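Local coordinates for predicted ATPase of the ABC class (Vibrio vulnificus, PDB 5D6A), which probably binds and hydrolyses ATP as an ABC-class ATPase, and holds the non-hydrolysable analogue AMP-PNP in its nucleotide pocket, at residues D127-R141 with W541-K553. Numbering follows the deposited sequence.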
loop_
_atom_site.group_PDB
_atom_site.type_symbol
_atom_site.label_atom_id
_atom_site.label_comp_id
_atom_site.label_asym_id
_atom_site.label_seq_id
_atom_site.Cartn_x
_atom_site.Cartn_y
_atom_site.Cartn_z
ATOM N N ASP A 127 -1.546 -6.832 23.740
ATOM C CA ASP A 127 -0.717 -7.611 24.646
ATOM C C ASP A 127 0.700 -7.371 24.141
ATOM O O ASP A 127 1.193 -8.092 23.282
ATOM C CB ASP A 127 -1.119 -9.089 24.588
ATOM C CG ASP A 127 -0.379 -9.948 25.595
ATOM O OD1 ASP A 127 0.628 -9.489 26.167
ATOM O OD2 ASP A 127 -0.808 -11.100 25.803
ATOM N N SER A 128 1.334 -6.332 24.680
ATOM C CA SER A 128 2.658 -5.890 24.244
ATOM C C SER A 128 3.807 -6.201 25.191
ATOM O O SER A 128 3.600 -6.465 26.372
ATOM C CB SER A 128 2.610 -4.380 24.035
ATOM O OG SER A 128 3.881 -3.865 23.692
ATOM N N THR A 129 5.025 -6.140 24.649
ATOM C CA THR A 129 6.247 -6.379 25.421
ATOM C C THR A 129 6.835 -5.087 25.983
ATOM O O THR A 129 7.836 -5.121 26.697
ATOM C CB THR A 129 7.335 -7.085 24.582
ATOM O OG1 THR A 129 7.663 -6.290 23.434
ATOM C CG2 THR A 129 6.858 -8.455 24.132
ATOM N N SER A 130 6.225 -3.949 25.659
ATOM C CA SER A 130 6.707 -2.671 26.177
ATOM C C SER A 130 6.565 -2.649 27.701
ATOM O O SER A 130 7.363 -2.023 28.395
ATOM C CB SER A 130 5.962 -1.501 25.530
ATOM O OG SER A 130 4.565 -1.631 25.701
ATOM N N VAL A 131 5.540 -3.335 28.207
ATOM C CA VAL A 131 5.306 -3.461 29.644
ATOM C C VAL A 131 4.797 -4.879 29.923
ATOM O O VAL A 131 3.728 -5.267 29.449
ATOM C CB VAL A 131 4.290 -2.429 30.168
ATOM C CG1 VAL A 131 4.036 -2.639 31.657
ATOM C CG2 VAL A 131 4.784 -1.016 29.911
ATOM N N LEU A 132 5.566 -5.644 30.693
ATOM C CA LEU A 132 5.218 -7.024 31.019
ATOM C C LEU A 132 5.121 -7.275 32.518
ATOM O O LEU A 132 5.868 -6.681 33.298
ATOM C CB LEU A 132 6.290 -7.961 30.459
ATOM C CG LEU A 132 6.465 -8.002 28.944
ATOM C CD1 LEU A 132 7.719 -8.781 28.578
ATOM C CD2 LEU A 132 5.232 -8.602 28.284
ATOM N N PHE A 133 4.195 -8.152 32.913
ATOM C CA PHE A 133 4.062 -8.558 34.315
ATOM C C PHE A 133 4.539 -9.991 34.470
ATOM O O PHE A 133 4.406 -10.807 33.561
ATOM C CB PHE A 133 2.621 -8.492 34.855
ATOM C CG PHE A 133 2.041 -7.106 34.957
ATOM C CD1 PHE A 133 2.830 -6.010 35.273
ATOM C CD2 PHE A 133 0.669 -6.924 34.863
ATOM C CE1 PHE A 133 2.271 -4.748 35.395
ATOM C CE2 PHE A 133 0.105 -5.667 34.999
ATOM C CZ PHE A 133 0.907 -4.577 35.262
ATOM N N THR A 134 5.093 -10.283 35.641
ATOM C CA THR A 134 5.560 -11.619 35.987
ATOM C C THR A 134 5.194 -11.818 37.449
ATOM O O THR A 134 4.502 -10.986 38.033
ATOM C CB THR A 134 7.086 -11.762 35.810
ATOM O OG1 THR A 134 7.765 -10.921 36.750
ATOM C CG2 THR A 134 7.504 -11.385 34.396
ATOM N N GLU A 135 5.644 -12.913 38.044
ATOM C CA GLU A 135 5.379 -13.150 39.458
ATOM C C GLU A 135 6.332 -12.294 40.295
ATOM O O GLU A 135 5.979 -11.855 41.390
ATOM C CB GLU A 135 5.539 -14.634 39.807
ATOM C CG GLU A 135 4.546 -15.552 39.100
ATOM C CD GLU A 135 3.098 -15.277 39.481
ATOM O OE1 GLU A 135 2.201 -15.584 38.663
ATOM O OE2 GLU A 135 2.854 -14.748 40.590
ATOM N N GLU A 136 7.525 -12.041 39.755
ATOM C CA GLU A 136 8.539 -11.257 40.455
ATOM C C GLU A 136 8.230 -9.763 40.430
ATOM O O GLU A 136 8.323 -9.093 41.456
ATOM C CB GLU A 136 9.936 -11.488 39.855
ATOM C CG GLU A 136 10.442 -12.925 39.881
ATOM C CD GLU A 136 9.740 -13.839 38.891
ATOM O OE1 GLU A 136 8.981 -13.338 38.032
ATOM O OE2 GLU A 136 9.960 -15.068 38.964
ATOM N N GLY A 137 7.868 -9.236 39.262
ATOM C CA GLY A 137 7.579 -7.810 39.156
ATOM C C GLY A 137 7.205 -7.298 37.780
ATOM O O GLY A 137 6.875 -8.063 36.871
ATOM N N ILE A 138 7.262 -5.977 37.644
ATOM C CA ILE A 138 6.923 -5.297 36.404
ATOM C C ILE A 138 8.182 -5.067 35.575
ATOM O O ILE A 138 9.214 -4.649 36.106
ATOM C CB ILE A 138 6.265 -3.933 36.699
ATOM C CG1 ILE A 138 5.079 -4.113 37.654
ATOM C CG2 ILE A 138 5.829 -3.256 35.408
ATOM C CD1 ILE A 138 4.399 -2.822 38.053
ATOM N N GLU A 139 8.100 -5.343 34.275
ATOM C CA GLU A 139 9.233 -5.134 33.379
ATOM C C GLU A 139 8.881 -4.127 32.291
ATOM O O GLU A 139 7.831 -4.225 31.656
ATOM C CB GLU A 139 9.696 -6.451 32.745
ATOM C CG GLU A 139 10.864 -6.278 31.780
ATOM C CD GLU A 139 11.379 -7.585 31.205
ATOM O OE1 GLU A 139 10.988 -8.666 31.698
ATOM O OE2 GLU A 139 12.188 -7.527 30.256
ATOM N N LEU A 140 9.772 -3.157 32.092
ATOM C CA LEU A 140 9.602 -2.130 31.077
ATOM C C LEU A 140 10.647 -2.324 30.001
ATOM O O LEU A 140 11.808 -2.613 30.302
ATOM C CB LEU A 140 9.783 -0.740 31.678
ATOM C CG LEU A 140 8.896 -0.369 32.859
ATOM C CD1 LEU A 140 9.255 1.032 33.328
ATOM C CD2 LEU A 140 7.421 -0.467 32.499
ATOM N N ARG A 141 10.236 -2.166 28.750
ATOM C CA ARG A 141 11.141 -2.283 27.621
ATOM C C ARG A 141 10.964 -1.050 26.754
ATOM O O ARG A 141 9.841 -0.686 26.407
ATOM C CB ARG A 141 10.867 -3.552 26.829
ATOM C CG ARG A 141 11.042 -4.824 27.641
ATOM C CD ARG A 141 10.950 -6.044 26.747
ATOM N NE ARG A 141 11.094 -7.289 27.489
ATOM C CZ ARG A 141 10.956 -8.498 26.953
ATOM N NH1 ARG A 141 10.660 -8.637 25.663
ATOM N NH2 ARG A 141 11.103 -9.573 27.711
ATOM N N TRP A 541 3.910 -16.310 25.408
ATOM C CA TRP A 541 4.375 -16.092 24.036
ATOM C C TRP A 541 5.693 -15.324 23.885
ATOM O O TRP A 541 6.450 -15.563 22.942
ATOM C CB TRP A 541 3.286 -15.337 23.261
ATOM C CG TRP A 541 3.051 -13.938 23.763
ATOM C CD1 TRP A 541 2.336 -13.567 24.869
ATOM C CD2 TRP A 541 3.526 -12.724 23.169
ATOM N NE1 TRP A 541 2.341 -12.198 24.999
ATOM C CE2 TRP A 541 3.066 -11.657 23.972
ATOM C CE3 TRP A 541 4.300 -12.434 22.040
ATOM C CZ2 TRP A 541 3.352 -10.327 23.681
ATOM C CZ3 TRP A 541 4.582 -11.111 21.751
ATOM C CH2 TRP A 541 4.109 -10.074 22.568
ATOM N N PHE A 542 5.959 -14.408 24.809
ATOM C CA PHE A 542 7.154 -13.555 24.733
ATOM C C PHE A 542 8.457 -14.153 25.269
ATOM O O PHE A 542 9.532 -13.655 24.934
ATOM C CB PHE A 542 6.896 -12.221 25.457
ATOM C CG PHE A 542 6.602 -12.369 26.924
ATOM C CD1 PHE A 542 7.632 -12.480 27.846
ATOM C CD2 PHE A 542 5.291 -12.386 27.385
ATOM C CE1 PHE A 542 7.363 -12.616 29.196
ATOM C CE2 PHE A 542 5.015 -12.524 28.733
ATOM C CZ PHE A 542 6.052 -12.637 29.640
ATOM N N GLN A 543 8.378 -15.202 26.088
ATOM C CA GLN A 543 9.596 -15.768 26.690
ATOM C C GLN A 543 10.589 -16.333 25.676
ATOM O O GLN A 543 11.796 -16.245 25.889
ATOM C CB GLN A 543 9.275 -16.829 27.759
ATOM C CG GLN A 543 8.673 -18.128 27.238
ATOM C CD GLN A 543 8.487 -19.172 28.330
ATOM O OE1 GLN A 543 8.864 -18.959 29.486
ATOM N NE2 GLN A 543 7.908 -20.311 27.966
ATOM N N ASN A 544 10.092 -16.901 24.579
ATOM C CA ASN A 544 10.975 -17.483 23.558
ATOM C C ASN A 544 11.364 -16.536 22.412
ATOM O O ASN A 544 11.992 -16.959 21.438
ATOM C CB ASN A 544 10.376 -18.788 23.007
ATOM C CG ASN A 544 10.437 -19.932 24.010
ATOM O OD1 ASN A 544 11.008 -19.799 25.092
ATOM N ND2 ASN A 544 9.859 -21.067 23.643
HETATM N N MSE A 545 11.005 -15.262 22.536
HETATM C CA MSE A 545 11.354 -14.260 21.533
HETATM C C MSE A 545 12.445 -13.405 22.101
HETATM O O MSE A 545 12.612 -13.351 23.321
HETATM C CB MSE A 545 10.168 -13.351 21.252
HETATM C CG MSE A 545 8.990 -14.127 20.688
HETATM SE SE MSE A 545 7.589 -12.868 20.111
HETATM C CE MSE A 545 6.469 -14.198 19.190
ATOM N N PRO A 546 13.219 -12.722 21.234
ATOM C CA PRO A 546 14.245 -11.835 21.775
ATOM C C PRO A 546 13.598 -10.821 22.708
ATOM O O PRO A 546 12.424 -10.492 22.540
ATOM C CB PRO A 546 14.812 -11.139 20.536
ATOM C CG PRO A 546 14.510 -12.052 19.406
ATOM C CD PRO A 546 13.231 -12.753 19.759
ATOM N N GLN A 547 14.354 -10.322 23.674
ATOM C CA GLN A 547 13.806 -9.379 24.643
ATOM C C GLN A 547 13.647 -7.958 24.084
ATOM O O GLN A 547 14.221 -7.007 24.614
ATOM C CB GLN A 547 14.653 -9.405 25.921
ATOM C CG GLN A 547 14.604 -10.764 26.613
ATOM C CD GLN A 547 15.500 -10.863 27.833
ATOM O OE1 GLN A 547 16.483 -10.133 27.960
ATOM N NE2 GLN A 547 15.175 -11.791 28.729
ATOM N N HIS A 548 12.857 -7.827 23.015
ATOM C CA HIS A 548 12.602 -6.518 22.410
ATOM C C HIS A 548 11.373 -5.883 23.052
ATOM O O HIS A 548 10.492 -6.584 23.560
ATOM C CB HIS A 548 12.365 -6.610 20.895
ATOM C CG HIS A 548 13.503 -7.202 20.125
ATOM N ND1 HIS A 548 14.818 -6.851 20.344
ATOM C CD2 HIS A 548 13.514 -8.050 19.068
ATOM C CE1 HIS A 548 15.595 -7.504 19.498
ATOM N NE2 HIS A 548 14.828 -8.235 18.708
ATOM N N GLY A 549 11.311 -4.555 23.009
ATOM C CA GLY A 549 10.186 -3.813 23.575
ATOM C C GLY A 549 9.117 -3.452 22.556
ATOM O O GLY A 549 8.084 -2.886 22.914
ATOM N N ASP A 550 9.360 -3.784 21.289
ATOM C CA ASP A 550 8.412 -3.477 20.213
ATOM C C ASP A 550 7.810 -4.744 19.596
ATOM O O ASP A 550 7.934 -4.995 18.392
ATOM C CB ASP A 550 9.068 -2.576 19.148
ATOM C CG ASP A 550 10.409 -3.108 18.655
ATOM O OD1 ASP A 550 10.937 -4.070 19.250
ATOM O OD2 ASP A 550 10.947 -2.545 17.675
ATOM N N LEU A 551 7.153 -5.529 20.448
ATOM C CA LEU A 551 6.479 -6.761 20.046
ATOM C C LEU A 551 5.084 -6.820 20.680
ATOM O O LEU A 551 4.904 -6.441 21.843
ATOM C CB LEU A 551 7.287 -7.982 20.488
ATOM C CG LEU A 551 8.684 -8.179 19.893
ATOM C CD1 LEU A 551 9.401 -9.316 20.603
ATOM C CD2 LEU A 551 8.611 -8.442 18.396
ATOM N N ALA A 552 4.106 -7.291 19.906
ATOM C CA ALA A 552 2.721 -7.427 20.369
ATOM C C ALA A 552 2.175 -8.776 19.916
ATOM O O ALA A 552 2.383 -9.170 18.766
ATOM C CB ALA A 552 1.870 -6.300 19.812
ATOM N N LYS A 553 1.477 -9.483 20.808
ATOM C CA LYS A 553 0.941 -10.801 20.465
ATOM C C LYS A 553 0.055 -10.741 19.230
ATOM O O LYS A 553 -0.957 -10.040 19.225
ATOM C CB LYS A 553 0.144 -11.428 21.615
ATOM C CG LYS A 553 -0.485 -12.765 21.216
ATOM C CD LYS A 553 -1.342 -13.409 22.294
ATOM C CE LYS A 553 -0.510 -13.878 23.469
ATOM N NZ LYS A 553 -1.305 -14.690 24.433
HETATM O O HOH W 1 10.533 -10.902 24.154
HETATM O O HOH W 2 8.884 -0.422 23.831
#
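Ser128 and Ala552 face each other as a non-hydrogen-bonded antiparallel pair, a single beta bridge defined by the two flanking backbone bonds: Lys553 N reaches Asp127 O at 2.9 Å (N-H...O 168°), and Thr129 N reaches Leu551 O at 2.8 Å. Trp541 NE1 hydrogen-bonds Asp127 OD1 weakly (3.4 Å). Beyond this bridge, Arg141 runs extended from CG to NE, which carries NH1 to His548 O (2.9 Å); that oxygen lies in the guanidinium plane, the donor 39° out of the carbonyl plane. Gln547 CB covers one guanidinium face and Leu132 CD1 the other. A water accepts from Arg141 NH1, and a second links Arg141 O to Gly549 O, whose residue packs its CA against Arg141 CB (3.3 Å). Leu132 also lays CD1 over the Phe542 ring, 4.0 Å from its centroid and 19° off the normal, a CH-pi contact. Thr129 sends its two branches apart: OG1 lies 2.8 Å from His548 O, while CG2, anti to the carbonyl carbon, meets Trp541 CH2 at 3.6 Å.

In the second shell, Glu139 OE2 salt-bridges Arg141 NE and Arg74 of strand 71-78, while Arg99 of helix 92-109 salt-bridges Asp127 OD1. The loop between helices 529-536 and 556-564, in the MRB1590 C-terminal family region, is tied to the hairpin of strands 131-133 and 137-144 in the N-terminal region of the ABC-class ATPase family, with helix 506-519 packing against Met545 and Pro546.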